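PDB 2PG0: acyl-CoA dehydrogenase, which probably catalyses FAD-dependent dehydrogenation, introducing a double bond at the alpha-beta position of carrier-bound acyl chains. Local coordinates for residues I141-V146 / G156-I161; A126-E131 / I170-K175; P197-G202 / L218-A223. All coordinates share one frame; numbering follows the deposited sequence.

Contact 1: I141-V146 / G156-I161. With FAD (flavin-adenine dinucleotide), chain C.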
loop_
_atom_site.group_PDB
_atom_site.type_symbol
_atom_site.label_atom_id
_atom_site.label_comp_id
_atom_site.label_asym_id
_atom_site.label_seq_id
_atom_site.Cartn_x
_atom_site.Cartn_y
_atom_site.Cartn_z
ATOM N N ILE A 141 -33.341 -9.790 6.566
ATOM C CA ILE A 141 -34.001 -10.561 5.499
ATOM C C ILE A 141 -35.522 -10.522 5.676
ATOM O O ILE A 141 -36.010 -10.421 6.804
ATOM C CB ILE A 141 -33.501 -12.027 5.437
ATOM C CG1 ILE A 141 -33.665 -12.733 6.791
ATOM C CG2 ILE A 141 -32.053 -12.077 4.936
ATOM C CD1 ILE A 141 -33.559 -14.259 6.714
ATOM N N SER A 142 -36.266 -10.581 4.578
ATOM C CA SER A 142 -37.715 -10.441 4.659
ATOM C C SER A 142 -38.527 -11.598 4.061
ATOM O O SER A 142 -39.764 -11.548 4.050
ATOM C CB SER A 142 -38.152 -9.093 4.078
ATOM O OG SER A 142 -37.876 -9.021 2.692
ATOM N N THR A 143 -37.844 -12.642 3.584
ATOM C CA THR A 143 -38.534 -13.867 3.152
ATOM C C THR A 143 -39.318 -14.418 4.342
ATOM O O THR A 143 -38.761 -14.604 5.417
ATOM C CB THR A 143 -37.555 -14.943 2.583
ATOM O OG1 THR A 143 -36.927 -14.442 1.394
ATOM C CG2 THR A 143 -38.299 -16.237 2.232
ATOM N N THR A 144 -40.616 -14.647 4.145
ATOM C CA THR A 144 -41.475 -15.132 5.217
ATOM C C THR A 144 -41.904 -16.580 5.005
ATOM O O THR A 144 -42.047 -17.043 3.872
ATOM C CB THR A 144 -42.755 -14.270 5.379
ATOM O OG1 THR A 144 -43.502 -14.288 4.160
ATOM C CG2 THR A 144 -42.402 -12.833 5.736
ATOM N N ALA A 145 -42.102 -17.280 6.115
ATOM C CA ALA A 145 -42.686 -18.616 6.114
ATOM C C ALA A 145 -43.812 -18.616 7.133
ATOM O O ALA A 145 -43.566 -18.579 8.337
ATOM C CB ALA A 145 -41.635 -19.664 6.465
ATOM N N VAL A 146 -45.046 -18.624 6.638
ATOM C CA VAL A 146 -46.221 -18.569 7.496
ATOM C C VAL A 146 -46.826 -19.965 7.584
ATOM O O VAL A 146 -47.126 -20.588 6.563
ATOM C CB VAL A 146 -47.271 -17.558 6.968
ATOM C CG1 VAL A 146 -48.462 -17.452 7.933
ATOM C CG2 VAL A 146 -46.638 -16.188 6.755
ATOM N N GLY A 156 -40.873 -14.827 -0.865
ATOM C CA GLY A 156 -39.621 -14.084 -0.831
ATOM C C GLY A 156 -38.735 -14.367 -2.018
ATOM O O GLY A 156 -39.119 -15.082 -2.942
ATOM N N GLN A 157 -37.545 -13.782 -1.988
ATOM C CA GLN A 157 -36.597 -13.899 -3.078
ATOM C C GLN A 157 -35.210 -13.997 -2.469
ATOM O O GLN A 157 -34.882 -13.285 -1.513
ATOM C CB GLN A 157 -36.706 -12.689 -4.010
ATOM C CG GLN A 157 -35.771 -12.704 -5.216
ATOM C CD GLN A 157 -35.999 -11.523 -6.152
ATOM O OE1 GLN A 157 -37.077 -10.931 -6.168
ATOM N NE2 GLN A 157 -34.990 -11.192 -6.950
ATOM N N LYS A 158 -34.421 -14.920 -3.008
ATOM C CA LYS A 158 -33.042 -15.110 -2.595
ATOM C C LYS A 158 -32.157 -14.864 -3.799
ATOM O O LYS A 158 -32.552 -15.137 -4.929
ATOM C CB LYS A 158 -32.828 -16.523 -2.038
ATOM C CG LYS A 158 -33.626 -16.824 -0.765
ATOM C CD LYS A 158 -33.118 -16.010 0.411
ATOM C CE LYS A 158 -33.838 -16.354 1.694
ATOM N NZ LYS A 158 -33.464 -15.399 2.781
ATOM N N THR A 159 -30.960 -14.340 -3.561
ATOM C CA THR A 159 -30.127 -13.874 -4.659
ATOM C C THR A 159 -28.694 -14.395 -4.520
ATOM O O THR A 159 -28.242 -14.687 -3.411
ATOM C CB THR A 159 -30.166 -12.327 -4.751
ATOM O OG1 THR A 159 -29.449 -11.878 -5.913
ATOM C CG2 THR A 159 -29.558 -11.716 -3.523
ATOM N N PHE A 160 -28.009 -14.515 -5.659
ATOM C CA PHE A 160 -26.630 -15.023 -5.730
ATOM C C PHE A 160 -26.456 -16.449 -5.183
ATOM O O PHE A 160 -25.453 -16.743 -4.527
ATOM C CB PHE A 160 -25.648 -14.114 -4.972
ATOM C CG PHE A 160 -25.750 -12.654 -5.306
ATOM C CD1 PHE A 160 -25.596 -12.202 -6.609
ATOM C CD2 PHE A 160 -25.937 -11.723 -4.287
ATOM C CE1 PHE A 160 -25.672 -10.834 -6.906
ATOM C CE2 PHE A 160 -26.009 -10.360 -4.572
ATOM C CZ PHE A 160 -25.872 -9.918 -5.880
ATOM N N ILE A 161 -27.396 -17.346 -5.455
ATOM C CA ILE A 161 -27.338 -18.669 -4.829
ATOM C C ILE A 161 -26.431 -19.632 -5.611
ATOM O O ILE A 161 -26.708 -19.971 -6.763
ATOM C CB ILE A 161 -28.764 -19.271 -4.604
ATOM C CG1 ILE A 161 -29.620 -18.323 -3.745
ATOM C CG2 ILE A 161 -28.680 -20.696 -3.984
ATOM C CD1 ILE A 161 -28.923 -17.743 -2.490
HETATM P PA FAD C . -24.160 -5.334 0.796
HETATM O O1A FAD C . -25.284 -4.514 0.239
HETATM O O2A FAD C . -24.500 -6.020 2.095
HETATM O O5B FAD C . -22.855 -4.396 0.980
HETATM C C5B FAD C . -22.372 -3.617 -0.104
HETATM C C4B FAD C . -21.036 -3.000 0.313
HETATM O O4B FAD C . -21.242 -2.200 1.468
HETATM C C3B FAD C . -20.028 -4.082 0.696
HETATM O O3B FAD C . -18.725 -3.713 0.296
HETATM C C2B FAD C . -20.075 -4.091 2.205
HETATM O O2B FAD C . -18.890 -4.585 2.801
HETATM C C1B FAD C . -20.350 -2.615 2.492
HETATM N N9A FAD C . -20.907 -2.451 3.846
HETATM C C8A FAD C . -22.136 -2.862 4.302
HETATM N N7A FAD C . -22.236 -2.537 5.610
HETATM C C5A FAD C . -21.091 -1.928 5.992
HETATM C C6A FAD C . -20.669 -1.400 7.206
HETATM N N6A FAD C . -21.418 -1.561 8.301
HETATM N N1A FAD C . -19.413 -0.833 7.297
HETATM C C2A FAD C . -18.578 -0.777 6.195
HETATM N N3A FAD C . -19.006 -1.292 4.983
HETATM C C4A FAD C . -20.242 -1.865 4.890
HETATM N N1 FAD C . -25.402 -15.796 -0.602
HETATM C C2 FAD C . -26.024 -16.910 -0.066
HETATM O O2 FAD C . -26.802 -16.776 0.882
HETATM N N3 FAD C . -25.784 -18.168 -0.602
HETATM C C4 FAD C . -24.925 -18.311 -1.673
HETATM O O4 FAD C . -24.728 -19.431 -2.151
HETATM C C4X FAD C . -24.286 -17.187 -2.207
HETATM N N5 FAD C . -23.418 -17.317 -3.280
HETATM C C5X FAD C . -22.806 -16.207 -3.833
HETATM C C6 FAD C . -21.962 -16.372 -4.924
HETATM C C7 FAD C . -21.334 -15.263 -5.486
HETATM C C7M FAD C . -20.420 -15.495 -6.656
HETATM C C8 FAD C . -21.563 -13.982 -4.948
HETATM C C8M FAD C . -20.921 -12.740 -5.502
HETATM C C9 FAD C . -22.415 -13.823 -3.864
HETATM C C9A FAD C . -23.041 -14.935 -3.291
HETATM N N10 FAD C . -23.893 -14.797 -2.193
HETATM C C10 FAD C . -24.529 -15.919 -1.667
HETATM C "C1'" FAD C . -24.114 -13.459 -1.520
HETATM C "C2'" FAD C . -22.909 -12.853 -0.781
HETATM O "O2'" FAD C . -22.647 -13.466 0.465
HETATM C "C3'" FAD C . -23.215 -11.373 -0.572
HETATM O "O3'" FAD C . -23.012 -10.741 -1.818
HETATM C "C4'" FAD C . -22.371 -10.689 0.513
HETATM O "O4'" FAD C . -22.687 -11.163 1.809
HETATM C "C5'" FAD C . -22.538 -9.169 0.495
HETATM O "O5'" FAD C . -23.907 -8.807 0.518
HETATM P P FAD C . -24.459 -7.782 -0.587
HETATM O O1P FAD C . -24.080 -8.248 -1.970
HETATM O O2P FAD C . -25.946 -7.621 -0.433
HETATM O O3P FAD C . -23.674 -6.394 -0.316
HETATM O O HOH W 1 -37.292 -11.488 -0.041
#

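Contact 2: A126-E131 / I170-K175. With FAD (flavin-adenine dinucleotide), chain C.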
loop_
_atom_site.group_PDB
_atom_site.type_symbol
_atom_site.label_atom_id
_atom_site.label_comp_id
_atom_site.label_asym_id
_atom_site.label_seq_id
_atom_site.Cartn_x
_atom_site.Cartn_y
_atom_site.Cartn_z
ATOM N N ALA A 126 -27.763 -26.525 -1.662
ATOM C CA ALA A 126 -27.456 -25.099 -1.706
ATOM C C ALA A 126 -27.950 -24.457 -0.419
ATOM O O ALA A 126 -28.770 -25.030 0.302
ATOM C CB ALA A 126 -28.120 -24.453 -2.897
ATOM N N ILE A 127 -27.433 -23.271 -0.125
ATOM C CA ILE A 127 -27.900 -22.512 1.029
ATOM C C ILE A 127 -28.296 -21.100 0.586
ATOM O O ILE A 127 -27.560 -20.452 -0.172
ATOM C CB ILE A 127 -26.871 -22.536 2.191
ATOM C CG1 ILE A 127 -27.452 -21.862 3.441
ATOM C CG2 ILE A 127 -25.498 -21.956 1.755
ATOM C CD1 ILE A 127 -26.832 -22.333 4.739
ATOM N N ALA A 128 -29.474 -20.656 1.032
ATOM C CA ALA A 128 -30.039 -19.388 0.579
ATOM C C ALA A 128 -30.339 -18.456 1.745
ATOM O O ALA A 128 -31.339 -18.620 2.458
ATOM C CB ALA A 128 -31.285 -19.615 -0.283
ATOM N N MET A 129 -29.438 -17.494 1.927
ATOM C CA MET A 129 -29.514 -16.490 2.989
ATOM C C MET A 129 -29.819 -15.142 2.317
ATOM O O MET A 129 -30.844 -14.509 2.587
ATOM C CB MET A 129 -28.166 -16.377 3.736
ATOM C CG MET A 129 -27.674 -17.604 4.541
ATOM S SD MET A 129 -25.976 -17.396 5.198
ATOM C CE MET A 129 -25.073 -18.491 4.110
ATOM N N THR A 130 -28.929 -14.747 1.408
ATOM C CA THR A 130 -28.916 -13.419 0.784
ATOM C C THR A 130 -30.170 -13.087 -0.028
ATOM O O THR A 130 -30.690 -13.922 -0.774
ATOM C CB THR A 130 -27.651 -13.270 -0.100
ATOM O OG1 THR A 130 -26.502 -13.623 0.682
ATOM C CG2 THR A 130 -27.487 -11.841 -0.617
ATOM N N GLU A 131 -30.636 -11.846 0.122
ATOM C CA GLU A 131 -31.808 -11.340 -0.580
ATOM C C GLU A 131 -31.457 -10.039 -1.319
ATOM O O GLU A 131 -30.431 -9.426 -1.017
ATOM C CB GLU A 131 -32.944 -11.099 0.420
ATOM C CG GLU A 131 -33.328 -12.345 1.225
ATOM C CD GLU A 131 -34.549 -12.139 2.094
ATOM O OE1 GLU A 131 -35.022 -10.989 2.200
ATOM O OE2 GLU A 131 -35.030 -13.130 2.692
ATOM N N ILE A 170 -32.523 -27.101 -0.883
ATOM C CA ILE A 170 -32.027 -25.762 -0.568
ATOM C C ILE A 170 -32.343 -25.427 0.891
ATOM O O ILE A 170 -33.505 -25.433 1.295
ATOM C CB ILE A 170 -32.587 -24.677 -1.547
ATOM C CG1 ILE A 170 -32.324 -25.046 -3.017
ATOM C CG2 ILE A 170 -31.972 -23.310 -1.255
ATOM C CD1 ILE A 170 -33.423 -25.912 -3.663
ATOM N N VAL A 171 -31.305 -25.170 1.683
ATOM C CA VAL A 171 -31.491 -24.690 3.054
ATOM C C VAL A 171 -31.815 -23.188 3.002
ATOM O O VAL A 171 -30.962 -22.370 2.645
ATOM C CB VAL A 171 -30.262 -24.975 3.942
ATOM C CG1 VAL A 171 -30.465 -24.398 5.348
ATOM C CG2 VAL A 171 -29.973 -26.491 4.009
ATOM N N VAL A 172 -33.056 -22.840 3.341
ATOM C CA VAL A 172 -33.550 -21.464 3.190
ATOM C C VAL A 172 -33.730 -20.755 4.539
ATOM O O VAL A 172 -34.436 -21.251 5.420
ATOM C CB VAL A 172 -34.871 -21.411 2.369
ATOM C CG1 VAL A 172 -35.361 -19.968 2.196
ATOM C CG2 VAL A 172 -34.679 -22.072 1.001
ATOM N N ALA A 173 -33.085 -19.596 4.687
ATOM C CA ALA A 173 -33.274 -18.756 5.873
ATOM C C ALA A 173 -34.488 -17.863 5.644
ATOM O O ALA A 173 -34.540 -17.109 4.675
ATOM C CB ALA A 173 -32.023 -17.917 6.159
ATOM N N CYS A 174 -35.476 -17.968 6.526
ATOM C CA CYS A 174 -36.718 -17.214 6.363
ATOM C C CYS A 174 -37.258 -16.749 7.707
ATOM O O CYS A 174 -36.871 -17.267 8.750
ATOM C CB CYS A 174 -37.761 -18.064 5.643
ATOM S SG CYS A 174 -37.938 -19.688 6.368
ATOM N N LYS A 175 -38.144 -15.757 7.680
ATOM C CA LYS A 175 -38.742 -15.266 8.911
ATOM C C LYS A 175 -40.068 -15.971 9.185
ATOM O O LYS A 175 -41.070 -15.722 8.515
ATOM C CB LYS A 175 -38.901 -13.741 8.882
ATOM C CG LYS A 175 -37.571 -12.985 8.961
ATOM C CD LYS A 175 -37.730 -11.649 9.678
ATOM C CE LYS A 175 -36.434 -10.840 9.676
ATOM N NZ LYS A 175 -35.343 -11.528 10.410
HETATM P PA FAD C . -24.160 -5.334 0.796
HETATM O O1A FAD C . -25.284 -4.514 0.239
HETATM O O2A FAD C . -24.500 -6.020 2.095
HETATM O O5B FAD C . -22.855 -4.396 0.980
HETATM C C5B FAD C . -22.372 -3.617 -0.104
HETATM C C4B FAD C . -21.036 -3.000 0.313
HETATM O O4B FAD C . -21.242 -2.200 1.468
HETATM C C3B FAD C . -20.028 -4.082 0.696
HETATM O O3B FAD C . -18.725 -3.713 0.296
HETATM C C2B FAD C . -20.075 -4.091 2.205
HETATM O O2B FAD C . -18.890 -4.585 2.801
HETATM C C1B FAD C . -20.350 -2.615 2.492
HETATM N N9A FAD C . -20.907 -2.451 3.846
HETATM C C8A FAD C . -22.136 -2.862 4.302
HETATM N N7A FAD C . -22.236 -2.537 5.610
HETATM C C5A FAD C . -21.091 -1.928 5.992
HETATM C C6A FAD C . -20.669 -1.400 7.206
HETATM N N6A FAD C . -21.418 -1.561 8.301
HETATM N N1A FAD C . -19.413 -0.833 7.297
HETATM C C2A FAD C . -18.578 -0.777 6.195
HETATM N N3A FAD C . -19.006 -1.292 4.983
HETATM C C4A FAD C . -20.242 -1.865 4.890
HETATM N N1 FAD C . -25.402 -15.796 -0.602
HETATM C C2 FAD C . -26.024 -16.910 -0.066
HETATM O O2 FAD C . -26.802 -16.776 0.882
HETATM N N3 FAD C . -25.784 -18.168 -0.602
HETATM C C4 FAD C . -24.925 -18.311 -1.673
HETATM O O4 FAD C . -24.728 -19.431 -2.151
HETATM C C4X FAD C . -24.286 -17.187 -2.207
HETATM N N5 FAD C . -23.418 -17.317 -3.280
HETATM C C5X FAD C . -22.806 -16.207 -3.833
HETATM C C6 FAD C . -21.962 -16.372 -4.924
HETATM C C7 FAD C . -21.334 -15.263 -5.486
HETATM C C7M FAD C . -20.420 -15.495 -6.656
HETATM C C8 FAD C . -21.563 -13.982 -4.948
HETATM C C8M FAD C . -20.921 -12.740 -5.502
HETATM C C9 FAD C . -22.415 -13.823 -3.864
HETATM C C9A FAD C . -23.041 -14.935 -3.291
HETATM N N10 FAD C . -23.893 -14.797 -2.193
HETATM C C10 FAD C . -24.529 -15.919 -1.667
HETATM C "C1'" FAD C . -24.114 -13.459 -1.520
HETATM C "C2'" FAD C . -22.909 -12.853 -0.781
HETATM O "O2'" FAD C . -22.647 -13.466 0.465
HETATM C "C3'" FAD C . -23.215 -11.373 -0.572
HETATM O "O3'" FAD C . -23.012 -10.741 -1.818
HETATM C "C4'" FAD C . -22.371 -10.689 0.513
HETATM O "O4'" FAD C . -22.687 -11.163 1.809
HETATM C "C5'" FAD C . -22.538 -9.169 0.495
HETATM O "O5'" FAD C . -23.907 -8.807 0.518
HETATM P P FAD C . -24.459 -7.782 -0.587
HETATM O O1P FAD C . -24.080 -8.248 -1.970
HETATM O O2P FAD C . -25.946 -7.621 -0.433
HETATM O O3P FAD C . -23.674 -6.394 -0.316
#

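Contact 3: P197-G202 / L218-A223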
loop_
_atom_site.group_PDB
_atom_site.type_symbol
_atom_site.label_atom_id
_atom_site.label_comp_id
_atom_site.label_asym_id
_atom_site.label_seq_id
_atom_site.Cartn_x
_atom_site.Cartn_y
_atom_site.Cartn_z
ATOM N N PRO A 197 -44.250 -26.707 -5.087
ATOM C CA PRO A 197 -45.157 -25.758 -5.734
ATOM C C PRO A 197 -44.862 -24.335 -5.251
ATOM O O PRO A 197 -44.666 -24.132 -4.054
ATOM C CB PRO A 197 -46.545 -26.209 -5.249
ATOM C CG PRO A 197 -46.364 -27.636 -4.829
ATOM C CD PRO A 197 -44.976 -27.705 -4.278
ATOM N N GLY A 198 -44.791 -23.386 -6.181
ATOM C CA GLY A 198 -44.515 -21.977 -5.850
ATOM C C GLY A 198 -43.042 -21.582 -5.821
ATOM O O GLY A 198 -42.711 -20.402 -5.651
ATOM N N PHE A 199 -42.167 -22.572 -5.985
ATOM C CA PHE A 199 -40.719 -22.380 -5.971
ATOM C C PHE A 199 -40.205 -22.395 -7.403
ATOM O O PHE A 199 -40.348 -23.393 -8.113
ATOM C CB PHE A 199 -40.065 -23.483 -5.117
ATOM C CG PHE A 199 -38.561 -23.598 -5.268
ATOM C CD1 PHE A 199 -37.739 -22.470 -5.237
ATOM C CD2 PHE A 199 -37.965 -24.853 -5.396
ATOM C CE1 PHE A 199 -36.346 -22.592 -5.364
ATOM C CE2 PHE A 199 -36.577 -24.985 -5.514
ATOM C CZ PHE A 199 -35.770 -23.850 -5.505
ATOM N N THR A 200 -39.637 -21.272 -7.835
ATOM C CA THR A 200 -39.036 -21.179 -9.158
ATOM C C THR A 200 -37.617 -20.626 -9.062
ATOM O O THR A 200 -37.183 -20.165 -8.001
ATOM C CB THR A 200 -39.869 -20.312 -10.136
ATOM O OG1 THR A 200 -39.968 -18.974 -9.631
ATOM C CG2 THR A 200 -41.267 -20.902 -10.338
ATOM N N ARG A 201 -36.900 -20.682 -10.179
ATOM C CA ARG A 201 -35.515 -20.245 -10.220
ATOM C C ARG A 201 -35.321 -19.278 -11.385
ATOM O O ARG A 201 -36.019 -19.359 -12.402
ATOM C CB ARG A 201 -34.592 -21.467 -10.326
ATOM C CG ARG A 201 -34.924 -22.545 -9.285
ATOM C CD ARG A 201 -34.554 -23.948 -9.726
ATOM N NE ARG A 201 -33.366 -24.391 -9.022
ATOM C CZ ARG A 201 -33.298 -25.428 -8.191
ATOM N NH1 ARG A 201 -34.349 -26.213 -7.947
ATOM N NH2 ARG A 201 -32.141 -25.688 -7.617
ATOM N N GLY A 202 -34.390 -18.343 -11.225
ATOM C CA GLY A 202 -34.080 -17.416 -12.300
ATOM C C GLY A 202 -33.143 -18.052 -13.306
ATOM O O GLY A 202 -32.600 -19.137 -13.066
ATOM N N LEU A 218 -33.547 -17.290 -6.530
ATOM C CA LEU A 218 -34.633 -18.213 -6.208
ATOM C C LEU A 218 -35.863 -17.405 -5.839
ATOM O O LEU A 218 -35.753 -16.387 -5.160
ATOM C CB LEU A 218 -34.250 -19.135 -5.047
ATOM C CG LEU A 218 -32.989 -19.998 -5.211
ATOM C CD1 LEU A 218 -32.705 -20.779 -3.937
ATOM C CD2 LEU A 218 -33.089 -20.944 -6.409
ATOM N N PHE A 219 -37.029 -17.874 -6.281
ATOM C CA PHE A 219 -38.287 -17.168 -6.052
ATOM C C PHE A 219 -39.282 -18.072 -5.346
ATOM O O PHE A 219 -39.475 -19.227 -5.737
ATOM C CB PHE A 219 -38.863 -16.664 -7.375
ATOM C CG PHE A 219 -37.930 -15.757 -8.132
ATOM C CD1 PHE A 219 -37.855 -14.400 -7.824
ATOM C CD2 PHE A 219 -37.128 -16.258 -9.156
ATOM C CE1 PHE A 219 -36.986 -13.553 -8.529
ATOM C CE2 PHE A 219 -36.254 -15.416 -9.863
ATOM C CZ PHE A 219 -36.186 -14.062 -9.539
ATOM N N PHE A 220 -39.891 -17.538 -4.292
ATOM C CA PHE A 220 -40.901 -18.255 -3.534
ATOM C C PHE A 220 -42.170 -17.420 -3.576
ATOM O O PHE A 220 -42.244 -16.351 -2.953
ATOM C CB PHE A 220 -40.437 -18.498 -2.091
ATOM C CG PHE A 220 -39.095 -19.192 -1.985
ATOM C CD1 PHE A 220 -38.999 -20.580 -2.090
ATOM C CD2 PHE A 220 -37.927 -18.458 -1.782
ATOM C CE1 PHE A 220 -37.762 -21.222 -1.995
ATOM C CE2 PHE A 220 -36.688 -19.090 -1.687
ATOM C CZ PHE A 220 -36.603 -20.474 -1.795
ATOM N N GLN A 221 -43.139 -17.893 -4.355
ATOM C CA GLN A 221 -44.446 -17.262 -4.467
ATOM C C GLN A 221 -45.478 -18.237 -3.910
ATOM O O GLN A 221 -45.903 -19.171 -4.597
ATOM C CB GLN A 221 -44.735 -16.869 -5.923
ATOM C CG GLN A 221 -43.775 -15.780 -6.447
ATOM C CD GLN A 221 -43.754 -15.631 -7.965
ATOM O OE1 GLN A 221 -42.695 -15.763 -8.592
ATOM N NE2 GLN A 221 -44.916 -15.340 -8.563
ATOM N N ASP A 222 -45.841 -18.021 -2.644
ATOM C CA ASP A 222 -46.689 -18.937 -1.873
ATOM C C ASP A 222 -46.193 -20.379 -1.952
ATOM O O ASP A 222 -46.967 -21.300 -2.228
ATOM C CB ASP A 222 -48.152 -18.838 -2.310
ATOM C CG ASP A 222 -48.767 -17.502 -1.959
ATOM O OD1 ASP A 222 -48.673 -17.090 -0.777
ATOM O OD2 ASP A 222 -49.333 -16.863 -2.870
ATOM N N ALA A 223 -44.897 -20.555 -1.711
ATOM C CA ALA A 223 -44.264 -21.865 -1.780
ATOM C C ALA A 223 -44.812 -22.738 -0.666
ATOM O O ALA A 223 -44.785 -22.348 0.501
ATOM C CB ALA A 223 -42.759 -21.730 -1.669
HETATM O O HOH W 2 -42.094 -18.582 -7.862
#

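Contact 1: I141-V146 / G156-I161
Strands 144-148 and 151-161 form a beta hairpin in the middle, beta domain of the acyl-CoA dehydrogenase fold, and this contact lies where the hairpin legs open out. No direct hydrogen bond joins the two segments here; the side chain of Thr143 makes the contact. Its OG1 sits beside the backbone N (chi1 -64°), which brings it to 3.5 Å from Gly156 CA. Gly156 suits this crowded spot: a beta carbon there would lie only 2.1 Å from Thr143 OG1, and it would also jam against the preceding carbonyl. A water bridges the two segments, accepting from Gln157 N at 3.0 Å and donating weakly to Thr143 OG1, whose stronger partner is the carboxylate of Glu131. Lys158 is the other main partner. Its chain bends at chi2 (-68°) and then runs extended, bringing CE against Thr143 and carrying NZ on to Glu131. A long flexible amine is apt, because NZ is buried and is gripped by Glu131 OE2 in a salt bridge and by the carbonyls of Met129 and Ala173. One atom before that ammonium, the methylene CE of Lys158 packs 3.6 Å from Thr143 OG1, while Ile141 CD1 crosses obliquely at 4.1 Å from Lys158 NZ.

Contact 2: A126-E131 / I170-K175
Between Ala126 and Ala128 the two chains run almost parallel, their axes 13° apart, and are tightly laced. Val171 straddles Ala126 and Ala128, giving its N-H to the first carbonyl and taking the N-H of the second, with Ala128 N 2.8 Å from Val171 O. The last rung, Ala173 N to Ala128 O at 3.0 Å, is nearly straight (175° at the hydrogen). Small alanines suit the face they share with Ile170 and Val172, since Ile161 and Lys158 of strand 151-161 press on it; Ala128 CB meets Ile170 CG2 at 3.9 Å. On the other face Ile127 holds CG1 anti to its backbone N, laying it 3.6 Å from Val171 O, covered by helix 89-105. This is the parallel edge of the mixed sheet in the middle domain, and the strand end and the loop that follows it bind the flavin. Past Ala128 the pairing loosens: Met129 leaves strand geometry (psi -58°), and Glu131 OE2 is hydrogen-bonded to Thr143 OG1 and salt-bridged to Lys158 NZ, which also bonds Ala173 O. Still within the strand, Ile127 O, on the side away from Val171, receives the N-H of FAD N3; then the diverging backbone turns Met129 N (2.9 Å) and Thr130 N (3.0 Å) to FAD O2, donors that would probably stabilise negative charge on the reduced flavin. Thr130 adds its hydroxyl, OG1 donating to FAD N1 at 2.8 Å.

Contact 3: P197-G202 / L218-A223
Thr200 and Phe219 form a hydrogen-bonded antiparallel pair, Thr200 N lying 2.9 Å from Phe219 O and Phe219 N 2.9 Å from Thr200 O, the latter donor standing above the carbonyl plane. Thr200 OG1 takes the crowded position between N and carbonyl carbon and touches Phe219 CB at 3.4 Å, while the Phe219 ring extends on to meet Gly202 with its edge. On the opposite face Phe199, its CG anti to the backbone N (chi1 167°), lies alongside Phe220. Their planes are 11° apart but slid so far that the rings hardly overlap, and Phe199 CD1 approaches Phe220 CE1 at 3.5 Å. Leu218 CD2 lies alongside Phe199 and Arg201, 3.8 Å from Phe199 CE1 and from Arg201 CG. The pair belongs to the antiparallel sheet of the middle domain; after the corner at Gln221 and Asp222 the chain pairs with strand 151-161, where Asp222 and Ala223 both face Val154, a G1 beta bulge. Gly198 fits where this corner passes, since a beta carbon would clash with Gln221 O. A water donates to Gly198 O at 2.9 Å and also bonds Thr200 OG1. Further out, the Arg201 guanidinium is held by the carbonyls of Gly164 and Ala167, and Phe199 CZ rests 3.6 Å above its plane, toward the rim. An alanine in place of Phe199 would remove the ring shared by Phe220, Leu218 and Arg201, and would probably loosen the packing on Ile170 and Val192. Both, from strands 169-175 and 187-193, touch the Phe199 side chain.

How the contacts relate
All three contacts lie in the middle domain, on one side of the chain's centre. In sequence, contact 1 falls between the two segments of contact 2, and contact 3 follows both. The centres of contacts 1 and 2 are about 6 Å apart, those of 1 and 3 about 10 Å, and those of 2 and 3 about 12 Å. Contacts 1 and 3 share the antiparallel sheet, where strands 151-161 and 216-220 are neighbours; contact 2 lies in the mixed sheet packed against it, Ile170 and Val172 meeting Phe199, Leu218 and Phe220. Contacts 1 and 2 both reach FAD, so the two sheets jointly hold the flavin, with contact 3 further out.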